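Glycine betaine/carnitine/choline ABC transporter (Staphylococcus aureus subsp. aureus Mu50, PDB 3O66) probably binds a quaternary amine such as glycine betaine, carnitine or choline as the substrate-binding component of an ABC importer. Local coordinates at residues G77-A82 with K100-T105; D108-A113 with A222-T227; M119-T124 with D183-E188; L145-S150 with G171-M176. One frame throughout, in Å; residues are numbered along the deposited sequence. Where two conformers were deposited one is given.

Contact 1 (G77-A82 with K100-T105); sequences GALKEA and KKFDQT
With chi1 at -71° the CG of Lys101 lies beside its own backbone N, and from there the chain runs out fully extended, so that its ammonium reaches across to the loop of residues 77-82. Phe102 has CG in the same position relative to its backbone, chi1 -52°, and its ring is turned to the same loop. The loop opens with a type I beta turn from Gly77 to Lys80, directly after helix 71-76, and Lys101 and Phe102 end helix 87-102 in one lobe of this periplasmic-binding-protein fold. Lys101 NZ donates to Leu79 O at 2.8 Å, within the carbonyl plane. The same nitrogen forms a long salt bridge with Glu81, whose OE2 stands 3.4 Å from Lys101 NZ; as a hydrogen bond it is weak. A long, flexible lysine suits this exposed place, because its methylenes can pass Leu79 while the ammonium stays at the surface: Lys101 CD packs on Leu79 CD2 at 3.9 Å.

Leu79 is the buried residue of the turn. Its CD2 comes obliquely against Phe102 CE2 at 3.2 Å, a tight approach, and the small Ala78 lets the ring lie close to the turn, with Ala78 CB 4.0 Å from Phe102 CE2. Lys101 CB sits over the centre of one face of the same ring, while His55 of helix 51-60 and Phe98, one turn earlier in its own helix, meet the ring edge-to-face. At the ring's edge, near its plane, Ala78 O lies 3.4 Å from Phe102 CZ.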
loop_
_atom_site.group_PDB
_atom_site.type_symbol
_atom_site.label_atom_id
_atom_site.label_comp_id
_atom_site.label_asym_id
_atom_site.label_seq_id
_atom_site.Cartn_x
_atom_site.Cartn_y
_atom_site.Cartn_z
ATOM N N GLY A 77 14.847 -1.691 -2.456
ATOM C CA GLY A 77 15.175 -2.769 -1.547
ATOM C C GLY A 77 15.703 -3.946 -2.348
ATOM O O GLY A 77 16.880 -3.985 -2.694
ATOM N N ALA A 78 14.822 -4.889 -2.667
ATOM C CA ALA A 78 15.232 -6.126 -3.319
ATOM C C ALA A 78 16.038 -5.887 -4.609
ATOM O O ALA A 78 17.065 -6.539 -4.834
ATOM C CB ALA A 78 14.001 -6.987 -3.597
ATOM N N LEU A 79 15.599 -4.935 -5.437
ATOM C CA LEU A 79 16.274 -4.678 -6.709
ATOM C C LEU A 79 17.557 -3.867 -6.564
ATOM O O LEU A 79 18.377 -3.849 -7.483
ATOM C CB LEU A 79 15.329 -4.009 -7.703
ATOM C CG LEU A 79 14.199 -4.905 -8.203
ATOM C CD1 LEU A 79 13.335 -4.143 -9.194
ATOM C CD2 LEU A 79 14.810 -6.192 -8.855
ATOM N N LYS A 80 17.739 -3.204 -5.421
ATOM C CA LYS A 80 18.968 -2.433 -5.136
ATOM C C LYS A 80 19.198 -1.281 -6.120
ATOM O O LYS A 80 20.355 -0.929 -6.397
ATOM C CB LYS A 80 20.212 -3.349 -5.164
ATOM C CG LYS A 80 20.453 -4.236 -3.939
ATOM C CD LYS A 80 21.443 -5.351 -4.286
ATOM C CE LYS A 80 22.584 -5.481 -3.268
ATOM N NZ LYS A 80 22.356 -6.538 -2.240
ATOM N N GLU A 81 18.123 -0.697 -6.652
ATOM C CA GLU A 81 18.240 0.346 -7.682
ATOM C C GLU A 81 17.977 1.718 -7.067
ATOM O O GLU A 81 17.538 1.820 -5.928
ATOM C CB GLU A 81 17.271 0.097 -8.859
ATOM C CG GLU A 81 17.472 -1.228 -9.630
ATOM C CD GLU A 81 18.744 -1.265 -10.504
ATOM O OE1 GLU A 81 19.492 -0.262 -10.563
ATOM O OE2 GLU A 81 18.994 -2.308 -11.144
ATOM N N ALA A 82 18.263 2.771 -7.829
ATOM C CA ALA A 82 17.946 4.128 -7.414
ATOM C C ALA A 82 16.422 4.356 -7.468
ATOM O O ALA A 82 15.738 3.775 -8.306
ATOM C CB ALA A 82 18.685 5.119 -8.314
ATOM N N LYS A 100 14.066 -9.962 -14.704
ATOM C CA LYS A 100 15.444 -10.296 -15.060
ATOM C C LYS A 100 16.309 -10.760 -13.886
ATOM O O LYS A 100 17.152 -11.629 -14.059
ATOM C CB LYS A 100 16.110 -9.143 -15.811
ATOM C CG LYS A 100 15.990 -9.229 -17.336
ATOM C CD LYS A 100 14.544 -9.331 -17.803
ATOM C CE LYS A 100 14.383 -8.987 -19.300
ATOM N NZ LYS A 100 14.470 -10.148 -20.244
ATOM N N LYS A 101 16.089 -10.199 -12.699
ATOM C CA LYS A 101 16.891 -10.571 -11.532
ATOM C C LYS A 101 16.354 -11.782 -10.795
ATOM O O LYS A 101 17.133 -12.558 -10.261
ATOM C CB LYS A 101 17.029 -9.395 -10.559
ATOM C CG LYS A 101 17.921 -8.291 -11.092
ATOM C CD LYS A 101 18.362 -7.340 -9.966
ATOM C CE LYS A 101 19.387 -6.339 -10.484
ATOM N NZ LYS A 101 19.624 -5.209 -9.530
ATOM N N PHE A 102 15.031 -11.931 -10.747
ATOM C CA PHE A 102 14.410 -12.921 -9.861
ATOM C C PHE A 102 13.447 -13.887 -10.545
ATOM O O PHE A 102 12.818 -14.719 -9.852
ATOM C CB PHE A 102 13.601 -12.192 -8.769
ATOM C CG PHE A 102 14.373 -11.136 -8.018
ATOM C CD1 PHE A 102 15.605 -11.429 -7.441
ATOM C CD2 PHE A 102 13.823 -9.866 -7.837
ATOM C CE1 PHE A 102 16.312 -10.448 -6.717
ATOM C CE2 PHE A 102 14.490 -8.896 -7.116
ATOM C CZ PHE A 102 15.748 -9.183 -6.553
ATOM N N ASP A 103 13.283 -13.764 -11.869
ATOM C CA ASP A 103 12.345 -14.624 -12.603
ATOM C C ASP A 103 10.939 -14.577 -11.976
ATOM O O ASP A 103 10.303 -15.625 -11.711
ATOM C CB ASP A 103 12.860 -16.076 -12.666
ATOM C CG ASP A 103 12.017 -16.951 -13.584
ATOM O OD1 ASP A 103 11.536 -16.426 -14.622
ATOM O OD2 ASP A 103 11.858 -18.162 -13.272
ATOM N N GLN A 104 10.488 -13.351 -11.701
ATOM C CA GLN A 104 9.182 -13.124 -11.068
ATOM C C GLN A 104 8.403 -12.066 -11.830
ATOM O O GLN A 104 8.975 -11.152 -12.443
ATOM C CB GLN A 104 9.330 -12.679 -9.618
ATOM C CG GLN A 104 9.939 -13.748 -8.684
ATOM C CD GLN A 104 10.290 -13.200 -7.301
ATOM O OE1 GLN A 104 9.900 -12.087 -6.941
ATOM N NE2 GLN A 104 11.055 -13.979 -6.533
ATOM N N THR A 105 7.082 -12.185 -11.748
ATOM C CA THR A 105 6.193 -11.213 -12.334
ATOM C C THR A 105 5.703 -10.290 -11.224
ATOM O O THR A 105 5.011 -10.731 -10.270
ATOM C CB THR A 105 5.030 -11.903 -13.045
ATOM O OG1 THR A 105 5.540 -12.608 -14.189
ATOM C CG2 THR A 105 3.953 -10.884 -13.486
#

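Contact 2 (D108-A113 with A222-T227); sequences DSYGFA and ASAVAT
The start of strand 222-227 is held by the loop of residues 108-113 through two main-chain bonds: Ala222 N gives a nearly straight one to Phe112 O (3.0 Å, 169° at the hydrogen), and Ala222 O takes one from Tyr110 N. That carbonyl oxygen is gripped twice, since Ser109 OG also donates to Ala222 O at 2.7 Å, coming from above the carbonyl plane while the amide of Tyr110 lies in it. With OG anti to its backbone N (chi1 178°), Ser109 also accepts from Gly111 N at 3.0 Å, an ST turn. Gly111 has a positive phi, where a CB would collide with the preceding carbonyl.

Phe112 holds CG in the crowded position between N and the carbonyl carbon, chi1 67°, and so lays one ring face against Ala222 CB, a CH-pi contact with the methyl 3.6 Å from the ring centroid. Alanine's single methyl suits that close approach. Tyr110 runs alongside the strand until its OH meets Ala224 CB at 3.2 Å; the hydroxyl is hydrogen-bonded to Gly67 O. A water over the ring's centre joins Asp108 O to Ala224 N.

Leading from strand 104-106 to strand 116-120, the loop connects the two lobes of the binding-protein fold. Both aromatic rings pack on Ile24 of helix 19-35, while the strand lies between strands 65-70 and 104-106 of its sheet.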
loop_
_atom_site.group_PDB
_atom_site.type_symbol
_atom_site.label_atom_id
_atom_site.label_comp_id
_atom_site.label_asym_id
_atom_site.label_seq_id
_atom_site.Cartn_x
_atom_site.Cartn_y
_atom_site.Cartn_z
ATOM N N ASP A 108 0.841 -5.565 -12.670
ATOM C CA ASP A 108 0.260 -4.219 -12.702
ATOM C C ASP A 108 -0.479 -3.985 -11.375
ATOM O O ASP A 108 -0.945 -4.924 -10.758
ATOM C CB ASP A 108 -0.697 -4.051 -13.872
ATOM C CG ASP A 108 0.022 -3.921 -15.223
ATOM O OD1 ASP A 108 1.261 -3.774 -15.274
ATOM O OD2 ASP A 108 -0.679 -3.962 -16.248
ATOM N N SER A 109 -0.579 -2.728 -10.953
ATOM C CA SER A 109 -1.116 -2.417 -9.644
ATOM C C SER A 109 -2.559 -2.786 -9.429
ATOM O O SER A 109 -3.403 -2.724 -10.359
ATOM C CB SER A 109 -0.901 -0.929 -9.313
ATOM O OG SER A 109 -1.463 -0.587 -8.041
ATOM N N TYR A 110 -2.845 -3.194 -8.204
ATOM C CA TYR A 110 -4.236 -3.311 -7.734
ATOM C C TYR A 110 -5.075 -2.035 -7.964
ATOM O O TYR A 110 -6.300 -2.107 -8.087
ATOM C CB TYR A 110 -4.246 -3.633 -6.253
ATOM C CG TYR A 110 -3.781 -5.033 -5.942
ATOM C CD1 TYR A 110 -4.439 -6.136 -6.487
ATOM C CD2 TYR A 110 -2.698 -5.245 -5.078
ATOM C CE1 TYR A 110 -4.026 -7.415 -6.188
ATOM C CE2 TYR A 110 -2.250 -6.519 -4.768
ATOM C CZ TYR A 110 -2.919 -7.599 -5.330
ATOM O OH TYR A 110 -2.503 -8.852 -5.022
ATOM N N GLY A 111 -4.403 -0.881 -7.961
ATOM C CA GLY A 111 -5.062 0.404 -8.219
ATOM C C GLY A 111 -4.892 1.389 -7.075
ATOM O O GLY A 111 -5.343 2.534 -7.158
ATOM N N PHE A 112 -4.208 0.961 -6.013
ATOM C CA PHE A 112 -3.890 1.863 -4.911
ATOM C C PHE A 112 -2.367 1.981 -4.680
ATOM O O PHE A 112 -1.591 1.144 -5.132
ATOM C CB PHE A 112 -4.604 1.423 -3.605
ATOM C CG PHE A 112 -4.110 0.099 -3.020
ATOM C CD1 PHE A 112 -3.113 0.081 -2.033
ATOM C CD2 PHE A 112 -4.672 -1.116 -3.417
ATOM C CE1 PHE A 112 -2.675 -1.108 -1.468
ATOM C CE2 PHE A 112 -4.237 -2.333 -2.869
ATOM C CZ PHE A 112 -3.246 -2.337 -1.878
ATOM N N ALA A 113 -1.985 3.057 -3.986
ATOM C CA ALA A 113 -0.640 3.261 -3.440
ATOM C C ALA A 113 -0.712 3.447 -1.914
ATOM O O ALA A 113 -1.627 4.119 -1.402
ATOM C CB ALA A 113 0.019 4.457 -4.100
ATOM N N ALA A 222 0.824 -0.620 -5.182
ATOM C CA ALA A 222 0.706 -1.977 -4.631
ATOM C C ALA A 222 0.306 -2.977 -5.710
ATOM O O ALA A 222 -0.635 -2.700 -6.503
ATOM C CB ALA A 222 -0.358 -1.977 -3.520
ATOM N N SER A 223 0.987 -4.136 -5.715
ATOM C CA SER A 223 0.723 -5.210 -6.687
ATOM C C SER A 223 0.968 -6.552 -6.051
ATOM O O SER A 223 1.689 -6.629 -5.052
ATOM C CB SER A 223 1.690 -5.135 -7.874
ATOM O OG SER A 223 1.640 -3.898 -8.572
ATOM N N ALA A 224 0.403 -7.604 -6.663
ATOM C CA ALA A 224 0.800 -8.974 -6.397
ATOM C C ALA A 224 2.169 -9.244 -7.044
ATOM O O ALA A 224 2.502 -8.595 -8.010
ATOM C CB ALA A 224 -0.216 -9.901 -7.013
ATOM N N VAL A 225 2.932 -10.191 -6.484
ATOM C CA VAL A 225 4.110 -10.813 -7.135
ATOM C C VAL A 225 3.910 -12.329 -7.133
ATOM O O VAL A 225 3.404 -12.893 -6.168
ATOM C CB VAL A 225 5.414 -10.423 -6.405
ATOM C CG1 VAL A 225 6.687 -11.182 -7.003
ATOM C CG2 VAL A 225 5.597 -8.896 -6.447
ATOM N N ALA A 226 4.292 -12.983 -8.226
ATOM C CA ALA A 226 4.278 -14.434 -8.301
ATOM C C ALA A 226 5.597 -14.851 -8.968
ATOM O O ALA A 226 6.124 -14.129 -9.836
ATOM C CB ALA A 226 3.082 -14.932 -9.096
ATOM N N THR A 227 6.148 -15.995 -8.567
ATOM C CA THR A 227 7.316 -16.533 -9.307
ATOM C C THR A 227 6.872 -17.024 -10.668
ATOM O O THR A 227 5.727 -17.514 -10.849
ATOM C CB THR A 227 7.994 -17.683 -8.565
ATOM O OG1 THR A 227 7.083 -18.788 -8.480
ATOM C CG2 THR A 227 8.431 -17.224 -7.174
HETATM O O HOH W 1 -1.543 -6.734 -8.532
#

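Contact 3 (M119-T124 with D183-E188); sequences MVTKET and DALNTE
Leu185, the most deeply engaged residue here, points from the last turn of helix 181-186 at the end of strand 116-120. Its CG is anti to the backbone N (chi1 -156°), which carries both methyl groups to the strand. The CD2 branch does most of the touching: it lies 3.4 Å from Met119 O and crosses the selenomethionine side chain obliquely, with Leu185 CD2 3.8 Å from Met119 CG. A branched aliphatic residue suits this buried place, where it also packs on Ala193 of the neighbouring strand 192-196. Met119 has CG in the crowded position between N and the carbonyl carbon, chi1 58°; its selenium end leads away from the leucine, and the side chain packs on Ile202 of helix 200-204.

Thr121 divides its two branches between two tasks. Its methyl, CG2, faces the end of the helix and rests 3.5 Å from Leu185 O. Its hydroxyl, at chi1 62°, turns back to accept from Thr124 N at 3.0 Å, so that Thr121 is the N-cap of helix 122-128. Threonine fits well, having one polar and one apolar arm on the same carbon.

Farther out, Glu123 OE1 and Glu188 OE2 are 3.8 Å apart, their carboxylate planes almost perpendicular. Such close like charges probably repel one another or raise the affinity of one group for a proton. Glu188 has positive phi and its N bonds back to Leu185 O, the same carbonyl that the threonine methyl meets. An N-cap thus faces a Schellman C-terminus, in a helix-on-sheet layer of the alpha/beta lobe of a periplasmic-binding-protein fold.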
loop_
_atom_site.group_PDB
_atom_site.type_symbol
_atom_site.label_atom_id
_atom_site.label_comp_id
_atom_site.label_asym_id
_atom_site.label_seq_id
_atom_site.Cartn_x
_atom_site.Cartn_y
_atom_site.Cartn_z
HETATM N N MSE A 119 -2.084 14.738 5.311
HETATM C CA MSE A 119 -3.538 14.626 5.400
HETATM C C MSE A 119 -4.089 15.532 6.476
HETATM O O MSE A 119 -3.376 15.894 7.444
HETATM C CB MSE A 119 -4.003 13.182 5.585
HETATM C CG MSE A 119 -3.401 12.515 6.835
HETATM SE SE MSE A 119 -3.822 10.613 6.924
HETATM C CE MSE A 119 -2.708 10.044 5.417
ATOM N N VAL A 120 -5.341 15.930 6.264
ATOM C CA VAL A 120 -6.031 16.896 7.126
ATOM C C VAL A 120 -7.460 16.446 7.343
ATOM O O VAL A 120 -7.934 15.527 6.643
ATOM C CB VAL A 120 -6.006 18.325 6.527
ATOM C CG1 VAL A 120 -4.574 18.796 6.364
ATOM C CG2 VAL A 120 -6.845 18.438 5.175
ATOM N N THR A 121 -8.176 17.081 8.262
ATOM C CA THR A 121 -9.611 16.805 8.388
ATOM C C THR A 121 -10.380 17.491 7.239
ATOM O O THR A 121 -9.873 18.437 6.617
ATOM C CB THR A 121 -10.212 17.363 9.671
ATOM O OG1 THR A 121 -10.059 18.802 9.664
ATOM C CG2 THR A 121 -9.572 16.717 10.969
ATOM N N LYS A 122 -11.624 17.076 7.026
ATOM C CA LYS A 122 -12.498 17.758 6.064
ATOM C C LYS A 122 -12.747 19.222 6.428
ATOM O O LYS A 122 -12.796 20.071 5.543
ATOM C CB LYS A 122 -13.811 16.998 5.862
ATOM C CG LYS A 122 -14.728 16.960 7.077
ATOM C CD LYS A 122 -16.115 16.444 6.703
ATOM C CE LYS A 122 -16.840 15.910 7.931
ATOM N NZ LYS A 122 -15.915 15.052 8.724
ATOM N N GLU A 123 -12.874 19.543 7.714
ATOM C CA GLU A 123 -13.079 20.954 8.086
ATOM C C GLU A 123 -11.851 21.821 7.775
ATOM O O GLU A 123 -11.974 22.976 7.359
ATOM C CB GLU A 123 -13.510 21.124 9.555
ATOM C CG GLU A 123 -13.566 22.585 10.002
ATOM C CD GLU A 123 -14.044 22.769 11.437
ATOM O OE1 GLU A 123 -13.344 22.301 12.365
ATOM O OE2 GLU A 123 -15.115 23.399 11.636
ATOM N N THR A 124 -10.667 21.260 7.976
ATOM C CA THR A 124 -9.422 21.965 7.667
ATOM C C THR A 124 -9.230 22.114 6.143
ATOM O O THR A 124 -8.823 23.184 5.649
ATOM C CB THR A 124 -8.235 21.260 8.333
ATOM O OG1 THR A 124 -8.375 21.381 9.758
ATOM C CG2 THR A 124 -6.901 21.890 7.932
ATOM N N ASP A 183 -5.916 9.684 14.944
ATOM C CA ASP A 183 -6.739 10.149 16.057
ATOM C C ASP A 183 -6.322 11.543 16.549
ATOM O O ASP A 183 -7.172 12.344 16.937
ATOM C CB ASP A 183 -6.721 9.122 17.183
ATOM C CG ASP A 183 -7.436 7.842 16.805
ATOM O OD1 ASP A 183 -8.566 7.915 16.289
ATOM O OD2 ASP A 183 -6.870 6.755 17.006
ATOM N N ALA A 184 -5.022 11.844 16.509
ATOM C CA ALA A 184 -4.537 13.176 16.893
ATOM C C ALA A 184 -5.082 14.255 15.930
ATOM O O ALA A 184 -5.431 15.379 16.325
ATOM C CB ALA A 184 -2.997 13.177 16.936
ATOM N N LEU A 185 -5.200 13.903 14.667
ATOM C CA LEU A 185 -5.845 14.792 13.686
ATOM C C LEU A 185 -7.367 14.883 13.938
ATOM O O LEU A 185 -7.953 15.977 13.948
ATOM C CB LEU A 185 -5.529 14.281 12.282
ATOM C CG LEU A 185 -5.543 15.120 11.021
ATOM C CD1 LEU A 185 -4.735 16.426 11.134
ATOM C CD2 LEU A 185 -5.068 14.232 9.837
ATOM N N ASN A 186 -7.995 13.737 14.188
ATOM C CA ASN A 186 -9.431 13.675 14.402
ATOM C C ASN A 186 -9.856 14.484 15.623
ATOM O O ASN A 186 -10.928 15.115 15.620
ATOM C CB ASN A 186 -9.864 12.225 14.557
ATOM C CG ASN A 186 -11.367 12.039 14.425
ATOM O OD1 ASN A 186 -11.999 12.603 13.541
ATOM N ND2 ASN A 186 -11.931 11.200 15.275
ATOM N N THR A 187 -9.001 14.484 16.647
ATOM C CA THR A 187 -9.288 15.177 17.909
ATOM C C THR A 187 -8.780 16.614 17.898
ATOM O O THR A 187 -8.927 17.336 18.893
ATOM C CB THR A 187 -8.719 14.431 19.146
ATOM O OG1 THR A 187 -7.282 14.321 19.037
ATOM C CG2 THR A 187 -9.374 13.030 19.299
ATOM N N GLU A 188 -8.210 17.031 16.762
ATOM C CA GLU A 188 -7.737 18.400 16.557
ATOM C C GLU A 188 -6.513 18.749 17.416
ATOM O O GLU A 188 -6.243 19.944 17.664
ATOM C CB GLU A 188 -8.890 19.444 16.722
ATOM C CG GLU A 188 -10.083 19.109 15.800
ATOM C CD GLU A 188 -10.910 20.297 15.375
ATOM O OE1 GLU A 188 -10.354 21.398 15.193
ATOM O OE2 GLU A 188 -12.137 20.123 15.189
#

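Contact 4 (L145-S150 with G171-M176); sequences LGMDSS and GTVRPM
Met147 O is held by one strong hydrogen bond and one weaker contact: Met176 N donates to it at 2.8 Å, nearly along the C=O axis, and Pro175 CA approaches Met147 O at 3.4 Å as a CA-H...O contact. Leu145 O is met in the same way, by Arg174 N and by the CA of Val173. Five backbone bonds in all join the strands, which run parallel with a twist of 26°. Helix 159-166 connects them in a beta-alpha-beta crossover, with 172-176 an outermost strand of the sheet. Proline suits position 175, since its N gives no bond to segment 145-150 in this register; its carbonyl neighbour Arg174 O receives Met147 N at 3.2 Å, from well above the carbonyl plane.

Leu145, Met147, Val173 and Pro175 share one face of the sheet. Met147, present like Met176 as selenomethionine, leaves its backbone through the crowded position (chi1 70°) and bends twice more, which folds its CE back onto Val173 CB at 3.8 Å. Tyr159 of helix 159-166 packs against both side chains.

On the opposite face Gly146 gives way to Met176, whose SE stands 4.2 Å from Gly146 CA, with no CB to crowd it. At the end of the strand, Asp148 OD2 accepts from Ser150 N at 2.6 Å, an Asx turn just past the Ser149 N to Met176 O bond. Five parallel-strand bonds thus satisfy the facing main-chain polar atoms, while the side-chain faces differ: one is apolar beneath a helix, the other sets the thioether position of Met176, here SE, over one face of the extended Arg174's guanidinium.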
loop_
_atom_site.group_PDB
_atom_site.type_symbol
_atom_site.label_atom_id
_atom_site.label_comp_id
_atom_site.label_asym_id
_atom_site.label_seq_id
_atom_site.Cartn_x
_atom_site.Cartn_y
_atom_site.Cartn_z
ATOM N N LEU A 145 1.943 20.160 12.666
ATOM C CA LEU A 145 2.232 18.889 11.963
ATOM C C LEU A 145 2.619 17.733 12.917
ATOM O O LEU A 145 3.471 17.908 13.783
ATOM C CB LEU A 145 3.363 19.065 10.942
ATOM C CG LEU A 145 3.818 17.842 10.124
ATOM C CD1 LEU A 145 2.695 17.292 9.218
ATOM C CD2 LEU A 145 5.049 18.206 9.281
ATOM N N GLY A 146 1.996 16.572 12.732
ATOM C CA GLY A 146 2.416 15.313 13.396
ATOM C C GLY A 146 3.000 14.389 12.336
ATOM O O GLY A 146 2.425 14.263 11.245
HETATM N N MSE A 147 4.139 13.758 12.638
HETATM C CA MSE A 147 4.747 12.778 11.720
HETATM C C MSE A 147 5.369 11.632 12.518
HETATM O O MSE A 147 5.625 11.790 13.712
HETATM C CB MSE A 147 5.834 13.458 10.855
HETATM C CG MSE A 147 7.057 13.843 11.631
HETATM SE SE MSE A 147 6.739 15.516 12.558
HETATM C CE MSE A 147 7.806 16.616 11.317
ATOM N N ASP A 148 5.630 10.500 11.869
ATOM C CA ASP A 148 6.399 9.423 12.499
ATOM C C ASP A 148 7.734 9.963 13.021
ATOM O O ASP A 148 8.404 10.724 12.327
ATOM C CB ASP A 148 6.716 8.299 11.511
ATOM C CG ASP A 148 7.415 7.133 12.186
ATOM O OD1 ASP A 148 6.748 6.350 12.900
ATOM O OD2 ASP A 148 8.640 7.025 12.058
ATOM N N SER A 149 8.133 9.553 14.228
ATOM C CA SER A 149 9.457 9.942 14.746
ATOM C C SER A 149 10.653 9.582 13.811
ATOM O O SER A 149 11.622 10.332 13.721
ATOM C CB SER A 149 9.679 9.465 16.197
ATOM O OG SER A 149 9.151 8.171 16.457
ATOM N N SER A 150 10.577 8.470 13.089
ATOM C CA SER A 150 11.696 8.089 12.191
ATOM C C SER A 150 11.876 9.047 11.005
ATOM O O SER A 150 12.877 8.980 10.292
ATOM C CB SER A 150 11.551 6.648 11.709
ATOM N N GLY A 171 4.455 25.585 11.925
ATOM C CA GLY A 171 4.546 26.379 13.153
ATOM C C GLY A 171 4.992 25.529 14.323
ATOM O O GLY A 171 5.796 25.971 15.141
ATOM N N THR A 172 4.446 24.316 14.383
ATOM C CA THR A 172 4.790 23.306 15.379
ATOM C C THR A 172 4.973 21.971 14.659
ATOM O O THR A 172 4.215 21.653 13.744
ATOM C CB THR A 172 3.649 23.153 16.417
ATOM O OG1 THR A 172 3.365 24.445 16.977
ATOM C CG2 THR A 172 4.033 22.148 17.562
ATOM N N VAL A 173 5.989 21.201 15.061
ATOM C CA VAL A 173 6.122 19.798 14.621
ATOM C C VAL A 173 6.110 18.855 15.829
ATOM O O VAL A 173 6.650 19.166 16.881
ATOM C CB VAL A 173 7.380 19.516 13.713
ATOM C CG1 VAL A 173 7.292 20.276 12.402
ATOM C CG2 VAL A 173 8.631 19.840 14.424
ATOM N N ARG A 174 5.483 17.703 15.656
ATOM C CA ARG A 174 5.345 16.739 16.726
ATOM C C ARG A 174 5.732 15.346 16.187
ATOM O O ARG A 174 4.906 14.660 15.582
ATOM C CB ARG A 174 3.897 16.757 17.252
ATOM C CG ARG A 174 3.685 15.803 18.393
ATOM C CD ARG A 174 2.260 15.876 18.947
ATOM N NE ARG A 174 2.011 14.701 19.778
ATOM C CZ ARG A 174 0.800 14.241 20.072
ATOM N NH1 ARG A 174 -0.294 14.875 19.630
ATOM N NH2 ARG A 174 0.683 13.148 20.811
ATOM N N PRO A 175 6.991 14.923 16.394
ATOM C CA PRO A 175 7.367 13.541 15.979
ATOM C C PRO A 175 6.789 12.526 16.957
ATOM O O PRO A 175 6.941 12.698 18.159
ATOM C CB PRO A 175 8.905 13.544 16.027
ATOM C CG PRO A 175 9.308 15.019 16.173
ATOM C CD PRO A 175 8.146 15.699 16.872
HETATM N N MSE A 176 6.110 11.497 16.450
HETATM C CA MSE A 176 5.307 10.599 17.298
HETATM C C MSE A 176 5.109 9.246 16.621
HETATM O O MSE A 176 5.613 9.033 15.539
HETATM C CB MSE A 176 3.933 11.227 17.592
HETATM C CG MSE A 176 3.174 11.641 16.286
HETATM SE SE MSE A 176 1.648 12.761 16.641
HETATM C CE MSE A 176 0.422 11.429 17.313
#

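In the fold
Two mixed five-stranded sheets divide the four contacts. Contacts 1 and 2 belong to one, where strands 104-106 and 222-227 are neighbours; their centres are 15 Å apart and they touch, Thr105 N probably bonding to Ala226 O. Contacts 3 and 4 belong to the other, with centres 14 Å apart, and meet where Ala184 packs on Met176 and Arg174. Contact 1 closes before the others open, whereas contacts 3 and 4 form within the chain between residues 113 and 222. Contact 2 therefore marks where the chain leaves the first sheet and later returns, consistent with the two-lobed architecture of periplasmic-binding proteins, whose substrate typically binds between lobes. Centres of contacts 1 and 3 are about 38 Å apart.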